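Local coordinates for beta-fructofuranosidase (Bifidobacterium adolescentis, PDB 6NOB), which probably hydrolyses terminal non-reducing beta-D-fructofuranoside residues, as in the release of fructose from sucrose, at residues 131-137 against 196-201; 136-140 against 211-217; 273-277 against 378-382; 446-450 against 489-493. All blocks are in the same frame, centred on the assembly; numbering follows the deposited sequence.

Contact 1: 131-137 against 196-201; sequences DPNGLCQ and SGSAVT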
# COMPACT_ATOMS: atom_id res chain seq x y z
N ASP A 131 3.16 -0.62 2.72
CA ASP A 131 1.77 -1.05 2.82
C ASP A 131 0.86 0.08 3.33
O ASP A 131 1.25 0.82 4.24
CB ASP A 131 1.63 -2.23 3.78
CG ASP A 131 2.49 -3.41 3.41
OD1 ASP A 131 3.37 -3.28 2.52
OD2 ASP A 131 2.29 -4.47 4.02
N PRO A 132 -0.35 0.21 2.80
CA PRO A 132 -1.36 1.06 3.45
C PRO A 132 -1.92 0.36 4.68
O PRO A 132 -2.14 -0.85 4.69
CB PRO A 132 -2.43 1.23 2.37
CG PRO A 132 -2.33 -0.03 1.56
CD PRO A 132 -0.87 -0.40 1.55
N ASN A 133 -2.14 1.14 5.74
CA ASN A 133 -2.60 0.61 7.01
C ASN A 133 -3.76 1.43 7.55
O ASN A 133 -3.96 2.59 7.19
CB ASN A 133 -1.48 0.60 8.07
CG ASN A 133 -0.24 -0.16 7.61
OD1 ASN A 133 0.88 0.19 7.96
ND2 ASN A 133 -0.45 -1.22 6.84
N GLY A 134 -4.53 0.79 8.44
CA GLY A 134 -5.51 1.51 9.24
C GLY A 134 -6.56 2.26 8.45
O GLY A 134 -6.97 3.35 8.84
N LEU A 135 -7.00 1.68 7.33
CA LEU A 135 -7.96 2.36 6.48
C LEU A 135 -9.32 2.43 7.16
O LEU A 135 -9.83 1.42 7.65
CB LEU A 135 -8.07 1.64 5.13
CG LEU A 135 -6.76 1.60 4.36
CD1 LEU A 135 -6.91 0.80 3.08
CD2 LEU A 135 -6.28 3.01 4.06
N CYS A 136 -9.90 3.63 7.18
CA CYS A 136 -11.21 3.84 7.79
C CYS A 136 -11.72 5.22 7.42
O CYS A 136 -10.96 6.09 6.98
CB CYS A 136 -11.16 3.66 9.31
SG CYS A 136 -10.14 4.85 10.20
N GLN A 137 -13.02 5.40 7.58
CA GLN A 137 -13.63 6.73 7.62
C GLN A 137 -13.91 7.04 9.08
O GLN A 137 -14.56 6.26 9.77
CB GLN A 137 -14.92 6.78 6.80
CG GLN A 137 -15.46 8.20 6.63
CD GLN A 137 -16.50 8.31 5.53
OE1 GLN A 137 -17.19 7.34 5.21
NE2 GLN A 137 -16.62 9.50 4.95
N SER A 196 2.27 -3.92 9.44
CA SER A 196 0.99 -3.49 8.91
C SER A 196 -0.15 -3.80 9.88
O SER A 196 -0.04 -4.67 10.75
CB SER A 196 0.74 -4.17 7.56
OG SER A 196 1.51 -3.55 6.55
N GLY A 197 -1.24 -3.05 9.73
CA GLY A 197 -2.40 -3.20 10.59
C GLY A 197 -3.64 -2.58 9.99
O GLY A 197 -3.59 -1.86 9.00
N SER A 198 -4.78 -2.87 10.63
CA SER A 198 -6.10 -2.42 10.19
C SER A 198 -6.75 -1.55 11.27
O SER A 198 -6.19 -1.36 12.35
CB SER A 198 -6.99 -3.61 9.83
OG SER A 198 -7.06 -4.53 10.91
N ALA A 199 -7.95 -1.04 10.96
CA ALA A 199 -8.62 -0.07 11.82
C ALA A 199 -10.08 -0.44 12.03
O ALA A 199 -10.76 -0.89 11.10
CB ALA A 199 -8.55 1.34 11.22
N VAL A 200 -10.56 -0.24 13.25
CA VAL A 200 -11.98 -0.39 13.59
C VAL A 200 -12.41 0.85 14.36
O VAL A 200 -11.86 1.14 15.43
CB VAL A 200 -12.25 -1.66 14.42
CG1 VAL A 200 -13.74 -1.78 14.72
CG2 VAL A 200 -11.75 -2.89 13.69
N THR A 201 -13.37 1.59 13.81
CA THR A 201 -13.90 2.77 14.49
C THR A 201 -14.86 2.34 15.60
O THR A 201 -15.78 1.55 15.36
CB THR A 201 -14.62 3.70 13.50
OG1 THR A 201 -15.74 3.02 12.92
CG2 THR A 201 -13.67 4.14 12.39
O HOH W 1 -12.01 0.20 8.92
O HOH W 2 -8.68 -1.15 8.06
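This is a buried, parallel pairing of the innermost strands of two successive blades in the five-bladed beta-propeller of GH32 enzymes. The strand axes approach to 4.3 Å at an angle of 8°, closest where the CA atoms of G134 and S198 lie 4.1 Å apart. Direct backbone bonding is sparse, as expected between blades: G134 N donates to G197 O at 2.9 Å, and G134, with its positive phi, turns the strand there. Farther along, water fills the gap. Water 1 bridges L135 O (2.8 Å) and A199 O (2.7 Å), while water 2 accepts from A199 N at 3.0 Å and sits 2.8 Å from L135 O. At the other end S196 OG donates to D131 OD2 at 2.8 Å and accepts from N133 ND2 at 3.1 Å; N133 OD1 pairs with Q147. D131, the aspartate of the family's WMNDPNG motif and the nucleophile in relatives, probably lies in the active site; a PEG fragment is bound beside it. C136 CB touches A199 CB (4.0 Å) and T201 CG2 (4.0 Å). Strand 141-149 pairs alongside 131-137, strand 216-227 alongside 196-201, and Q439 of strand 435-442 bonds to both L135 N and G197 O.

Contact 2: 136-140 against 211-217; sequences CQFQG and GNEANAI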
# COMPACT_ATOMS: atom_id res chain seq x y z
N CYS A 136 -9.90 3.63 7.18
CA CYS A 136 -11.21 3.84 7.79
C CYS A 136 -11.72 5.22 7.42
O CYS A 136 -10.96 6.09 6.98
CB CYS A 136 -11.16 3.66 9.31
SG CYS A 136 -10.14 4.85 10.20
N GLN A 137 -13.02 5.40 7.58
CA GLN A 137 -13.63 6.73 7.62
C GLN A 137 -13.91 7.04 9.08
O GLN A 137 -14.56 6.26 9.77
CB GLN A 137 -14.92 6.78 6.80
CG GLN A 137 -15.46 8.20 6.63
CD GLN A 137 -16.50 8.31 5.53
OE1 GLN A 137 -17.19 7.34 5.21
NE2 GLN A 137 -16.62 9.50 4.95
N PHE A 138 -13.38 8.17 9.56
CA PHE A 138 -13.47 8.52 10.97
C PHE A 138 -13.85 9.99 11.10
O PHE A 138 -13.09 10.86 10.66
CB PHE A 138 -12.15 8.24 11.69
CG PHE A 138 -12.16 8.61 13.14
CD1 PHE A 138 -12.99 7.95 14.03
CD2 PHE A 138 -11.34 9.62 13.61
CE1 PHE A 138 -13.00 8.29 15.37
CE2 PHE A 138 -11.35 9.97 14.95
CZ PHE A 138 -12.18 9.30 15.83
N GLN A 139 -15.01 10.25 11.69
CA GLN A 139 -15.49 11.61 11.97
C GLN A 139 -15.41 12.48 10.72
O GLN A 139 -14.87 13.59 10.74
CB GLN A 139 -14.71 12.23 13.13
CG GLN A 139 -15.11 11.68 14.50
CD GLN A 139 -14.18 12.09 15.62
OE1 GLN A 139 -13.23 12.85 15.40
NE2 GLN A 139 -14.44 11.59 16.82
N GLY A 140 -15.94 11.95 9.61
CA GLY A 140 -16.04 12.69 8.38
C GLY A 140 -14.82 12.66 7.47
O GLY A 140 -14.89 13.17 6.35
N GLY A 211 -18.19 5.27 11.32
CA GLY A 211 -17.06 6.17 11.52
C GLY A 211 -17.47 7.58 11.90
O GLY A 211 -16.79 8.23 12.70
N ASN A 212 -18.57 8.08 11.33
CA ASN A 212 -18.98 9.45 11.64
C ASN A 212 -19.47 9.59 13.07
O ASN A 212 -19.40 10.69 13.63
CB ASN A 212 -20.06 9.91 10.66
CG ASN A 212 -19.47 10.55 9.41
OD1 ASN A 212 -18.27 10.43 9.14
ND2 ASN A 212 -20.32 11.22 8.64
N GLU A 213 -19.93 8.50 13.69
CA GLU A 213 -20.40 8.51 15.07
C GLU A 213 -19.33 8.06 16.05
O GLU A 213 -19.61 8.01 17.26
CB GLU A 213 -21.62 7.61 15.21
CG GLU A 213 -22.59 7.66 14.05
CD GLU A 213 -23.72 6.66 14.20
OE1 GLU A 213 -24.24 6.20 13.16
OE2 GLU A 213 -24.09 6.34 15.35
N ALA A 214 -18.14 7.72 15.58
CA ALA A 214 -17.13 7.10 16.42
C ALA A 214 -16.45 8.13 17.32
O ALA A 214 -16.44 9.33 17.05
CB ALA A 214 -16.09 6.37 15.58
N ASN A 215 -15.88 7.63 18.42
CA ASN A 215 -15.10 8.44 19.33
C ASN A 215 -13.61 8.21 19.22
O ASN A 215 -12.83 9.05 19.71
CB ASN A 215 -15.54 8.18 20.78
CG ASN A 215 -16.91 8.75 21.08
OD1 ASN A 215 -17.87 8.01 21.28
ND2 ASN A 215 -17.01 10.07 21.11
N ALA A 216 -13.18 7.11 18.61
CA ALA A 216 -11.77 6.80 18.46
C ALA A 216 -11.61 5.76 17.35
O ALA A 216 -12.56 5.06 16.99
CB ALA A 216 -11.16 6.28 19.77
N ILE A 217 -10.40 5.68 16.82
CA ILE A 217 -9.99 4.61 15.91
C ILE A 217 -9.22 3.59 16.73
O ILE A 217 -8.21 3.93 17.37
CB ILE A 217 -9.13 5.14 14.76
CG1 ILE A 217 -9.80 6.30 14.02
CG2 ILE A 217 -8.80 4.01 13.79
CD1 ILE A 217 -8.86 7.00 13.05
O HOH W 3 -13.10 12.02 19.44
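The main bump here is the F138 ring, which slots into a hollow made by A214, N215, A216 and I217. I217 lies over one face, its CG1 3.6 Å from the ring centroid and 18° off the normal, a CH-pi contact; at the ring edge, F138 CE1 meets A214 CB at 3.6 Å and A216 N at 3.5 Å. I217 CD1 also reaches C136 SG, 3.8 Å away. The tightest fit is at G211, whose CA sits 3.1 Å from Q137 O in a CA-H...O contact; a side chain here would run straight into that carbonyl. G211 O accepts from Q139 N at 2.9 Å. Q139 and G140 form a type I' turn, and from it Q139 lays its side chain along the loop: NE2 donates to A214 O at 3.0 Å and, through water 3 at 3.0 Å, connects to N215 O. A weak bond joins G140 N to N212 OD1 (2.8 Å). N215 and A216 form a classic beta bulge opposite V202 as the loop enters strand 216-227. The turn leads from strand 127-138 into 141-149 of the first blade, while 211-217 joins strands 190-202 and 216-227 of the second, with D444 bonded to both Q137 and N212.

Contact 3: 273-277 against 378-382; sequences ECGMG and DLFQV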
# COMPACT_ATOMS: atom_id res chain seq x y z
N GLU A 273 -12.75 -7.41 10.72
CA GLU A 273 -13.96 -7.10 9.97
C GLU A 273 -15.16 -7.28 10.89
O GLU A 273 -15.35 -8.34 11.47
CB GLU A 273 -14.10 -8.01 8.75
CG GLU A 273 -15.44 -7.88 8.04
CD GLU A 273 -15.70 -6.48 7.54
OE1 GLU A 273 -14.75 -5.83 7.05
OE2 GLU A 273 -16.86 -6.02 7.64
N CYS A 274 -15.99 -6.23 10.99
CA CYS A 274 -17.10 -6.25 11.93
C CYS A 274 -18.46 -6.26 11.25
O CYS A 274 -19.47 -6.45 11.94
CB CYS A 274 -17.01 -5.05 12.88
SG CYS A 274 -15.59 -5.11 13.97
N GLY A 275 -18.52 -6.09 9.93
CA GLY A 275 -19.79 -5.91 9.26
C GLY A 275 -20.29 -7.09 8.45
O GLY A 275 -21.16 -6.92 7.59
N MET A 276 -19.78 -8.29 8.72
CA MET A 276 -20.21 -9.47 7.99
C MET A 276 -21.41 -10.14 8.68
O MET A 276 -21.77 -9.82 9.81
CB MET A 276 -19.07 -10.47 7.85
CG MET A 276 -18.01 -10.07 6.84
SD MET A 276 -16.78 -11.36 6.60
CE MET A 276 -16.03 -11.42 8.22
N GLY A 277 -22.01 -11.08 7.96
CA GLY A 277 -23.15 -11.83 8.46
C GLY A 277 -23.21 -13.24 7.92
O GLY A 277 -22.23 -13.72 7.33
N ASP A 378 -7.42 -10.11 3.95
CA ASP A 378 -8.63 -9.34 4.15
C ASP A 378 -9.82 -10.27 3.94
O ASP A 378 -9.78 -11.14 3.06
CB ASP A 378 -8.71 -8.14 3.20
CG ASP A 378 -9.57 -7.01 3.74
OD1 ASP A 378 -10.37 -7.26 4.67
OD2 ASP A 378 -9.44 -5.87 3.25
N LEU A 379 -10.85 -10.10 4.75
CA LEU A 379 -12.06 -10.91 4.67
C LEU A 379 -13.25 -10.00 4.87
O LEU A 379 -13.36 -9.34 5.91
CB LEU A 379 -12.05 -12.03 5.71
CG LEU A 379 -13.17 -13.06 5.62
CD1 LEU A 379 -13.02 -13.92 4.37
CD2 LEU A 379 -13.19 -13.93 6.87
N PHE A 380 -14.13 -9.94 3.87
CA PHE A 380 -15.28 -9.06 3.92
C PHE A 380 -16.38 -9.65 3.06
O PHE A 380 -16.19 -10.65 2.36
CB PHE A 380 -14.92 -7.64 3.47
CG PHE A 380 -14.29 -7.59 2.10
CD1 PHE A 380 -15.07 -7.48 0.96
CD2 PHE A 380 -12.91 -7.67 1.96
CE1 PHE A 380 -14.49 -7.44 -0.29
CE2 PHE A 380 -12.32 -7.63 0.71
CZ PHE A 380 -13.11 -7.52 -0.42
N GLN A 381 -17.55 -9.00 3.11
CA GLN A 381 -18.69 -9.39 2.30
C GLN A 381 -19.17 -8.20 1.49
O GLN A 381 -19.24 -7.08 2.01
CB GLN A 381 -19.83 -9.94 3.16
CG GLN A 381 -19.54 -11.33 3.69
CD GLN A 381 -20.52 -11.77 4.75
OE1 GLN A 381 -21.33 -10.98 5.23
NE2 GLN A 381 -20.44 -13.04 5.13
N VAL A 382 -19.50 -8.44 0.22
CA VAL A 382 -20.01 -7.39 -0.66
C VAL A 382 -20.96 -8.03 -1.66
O VAL A 382 -20.71 -9.13 -2.16
CB VAL A 382 -18.85 -6.63 -1.34
CG1 VAL A 382 -18.17 -7.48 -2.41
CG2 VAL A 382 -19.35 -5.33 -1.93
O HOH W 4 -12.26 -5.60 5.94
O HOH W 5 -17.97 -6.84 5.21
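Q381 uses both ends of its amide on one residue: OE1 accepts from G277 N at 2.8 Å and NE2 donates to G277 O at 2.9 Å, so the side chain pairs with the loop backbone as a strand edge would. NE2 has a second partner in T386. E273 is equally busy. Its OE2 accepts from G275 N at 2.8 Å, holding the backbone two residues on, and takes a weak bond from water 5 at 2.8 Å, which in turn accepts from Q381 N at 3.0 Å. In the GH32 propeller this joins the end of the third blade's inner strand, 268-273, to strand 377-382 in the fourth. Water 4 closes the gap between them, donating to E273 OE1 at 2.7 Å and D378 OD1 at 2.8 Å. E273 OE1 also forms a salt bridge with R448, and D378 OD2 is satisfied by S440. Between the polar groups M276 fills space, its SD 3.8 Å from F380 CA and its CE 4.0 Å from L379 CD2.

Contact 4: 446-450 against 489-493; sequences GRRIV and PVSEV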
# COMPACT_ATOMS: atom_id res chain seq x y z
N GLY A 446 -21.25 2.24 3.22
CA GLY A 446 -21.13 0.84 2.88
C GLY A 446 -20.32 0.53 1.64
O GLY A 446 -20.23 -0.64 1.26
N ARG A 447 -19.75 1.54 0.98
CA ARG A 447 -18.85 1.30 -0.14
C ARG A 447 -17.63 0.53 0.33
O ARG A 447 -17.01 0.88 1.34
CB ARG A 447 -18.40 2.63 -0.75
CG ARG A 447 -19.21 3.09 -1.94
CD ARG A 447 -18.47 4.20 -2.68
NE ARG A 447 -17.82 5.13 -1.75
CZ ARG A 447 -17.14 6.21 -2.13
NH1 ARG A 447 -17.04 6.51 -3.42
NH2 ARG A 447 -16.58 7.00 -1.23
N ARG A 448 -17.28 -0.53 -0.40
CA ARG A 448 -16.07 -1.29 -0.14
C ARG A 448 -14.95 -0.70 -1.00
O ARG A 448 -14.99 -0.78 -2.23
CB ARG A 448 -16.29 -2.77 -0.45
CG ARG A 448 -15.04 -3.64 -0.33
CD ARG A 448 -14.41 -3.56 1.05
NE ARG A 448 -15.34 -3.91 2.12
CZ ARG A 448 -14.99 -4.08 3.39
NH1 ARG A 448 -15.90 -4.40 4.30
NH2 ARG A 448 -13.73 -3.91 3.76
N ILE A 449 -13.95 -0.12 -0.34
CA ILE A 449 -12.87 0.61 -1.01
C ILE A 449 -11.54 -0.03 -0.63
O ILE A 449 -11.30 -0.31 0.54
CB ILE A 449 -12.89 2.10 -0.62
CG1 ILE A 449 -14.27 2.70 -0.90
CG2 ILE A 449 -11.81 2.86 -1.37
CD1 ILE A 449 -14.51 4.03 -0.23
N VAL A 450 -10.68 -0.23 -1.63
CA VAL A 450 -9.40 -0.89 -1.44
C VAL A 450 -8.27 0.02 -1.91
O VAL A 450 -8.39 0.69 -2.95
CB VAL A 450 -9.35 -2.26 -2.17
CG1 VAL A 450 -9.68 -2.09 -3.65
CG2 VAL A 450 -8.00 -2.94 -1.98
N PRO A 489 -12.12 2.64 -10.15
CA PRO A 489 -11.83 3.80 -9.31
C PRO A 489 -13.11 4.38 -8.72
O PRO A 489 -14.17 4.39 -9.36
CB PRO A 489 -11.16 4.78 -10.28
CG PRO A 489 -10.59 3.92 -11.34
CD PRO A 489 -11.54 2.77 -11.50
N VAL A 490 -13.01 4.85 -7.47
CA VAL A 490 -14.17 5.43 -6.82
C VAL A 490 -14.60 6.69 -7.57
O VAL A 490 -13.82 7.31 -8.30
CB VAL A 490 -13.88 5.74 -5.34
CG1 VAL A 490 -13.51 4.46 -4.60
CG2 VAL A 490 -12.77 6.77 -5.21
N SER A 491 -15.86 7.06 -7.38
CA SER A 491 -16.42 8.20 -8.11
C SER A 491 -15.60 9.47 -7.89
O SER A 491 -15.48 10.29 -8.80
CB SER A 491 -17.88 8.41 -7.71
OG SER A 491 -17.99 8.96 -6.40
N GLU A 492 -15.02 9.63 -6.70
CA GLU A 492 -14.25 10.84 -6.41
C GLU A 492 -13.02 10.95 -7.31
O GLU A 492 -12.61 12.07 -7.65
CB GLU A 492 -13.84 10.87 -4.94
CG GLU A 492 -15.00 10.98 -3.97
CD GLU A 492 -15.53 9.64 -3.53
OE1 GLU A 492 -15.27 8.63 -4.22
OE2 GLU A 492 -16.19 9.58 -2.47
N VAL A 493 -12.41 9.82 -7.68
CA VAL A 493 -11.26 9.86 -8.58
C VAL A 493 -11.65 10.49 -9.91
O VAL A 493 -10.96 11.38 -10.42
CB VAL A 493 -10.67 8.45 -8.76
CG1 VAL A 493 -9.85 8.37 -10.04
CG2 VAL A 493 -9.83 8.07 -7.55
O HOH W 6 -17.68 5.11 -5.99
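R447 extends its guanidinium past V490, with NH1 3.8 Å from V490 CB, to meet the carboxylate of E492 end-on. The salt bridge is two-pronged: NH1 donates to E492 OE1 at 2.9 Å and NH2 to E492 OE2 at 2.9 Å, with OE1 near the guanidinium plane. NH1 also donates to water 6 at 3.0 Å, and that water accepts from S491 N at 3.0 Å, so an N-H of the first helical turn is served by solvent. V490 is the N-cap residue, its O accepting from V493 N at 2.9 Å. Underneath, I449 CG2 touches V490 CG1 at 4.0 Å, the one apolar pair in a small interface of 171 Å². The contact joins the start of strand 448-454, in the last propeller blade, to helix 491-497, which leads on to the C-terminal beta-sandwich of the GH32 fold. Because R447 NE also bridges to D443, the arginine sits between two carboxylates, so charge pairing more than apolar burial ties the linking helix to the blade.

Contact 1 lies deepest, its centre about 11 Å from the centre of the chain, and mixes backbone, side-chain and water-mediated bonds. Contacts 2, 3 and 4 lie farther out and are only partly buried. Contacts 1 and 2 share C136 and Q137 and connect the same two blades, the first near the propeller axis and the second toward its rim, where ring packing takes over; A199 CB and I217 CG2 meet at 3.7 Å between them. Contact 3 joins the loop after strand 268-273 to strand 377-382 through amides and waters, touching contact 1 at V200 and C274. Contact 4, dominated by charge, leaves the propeller for the linking helix, and R448 ties it back to E273 of contact 3.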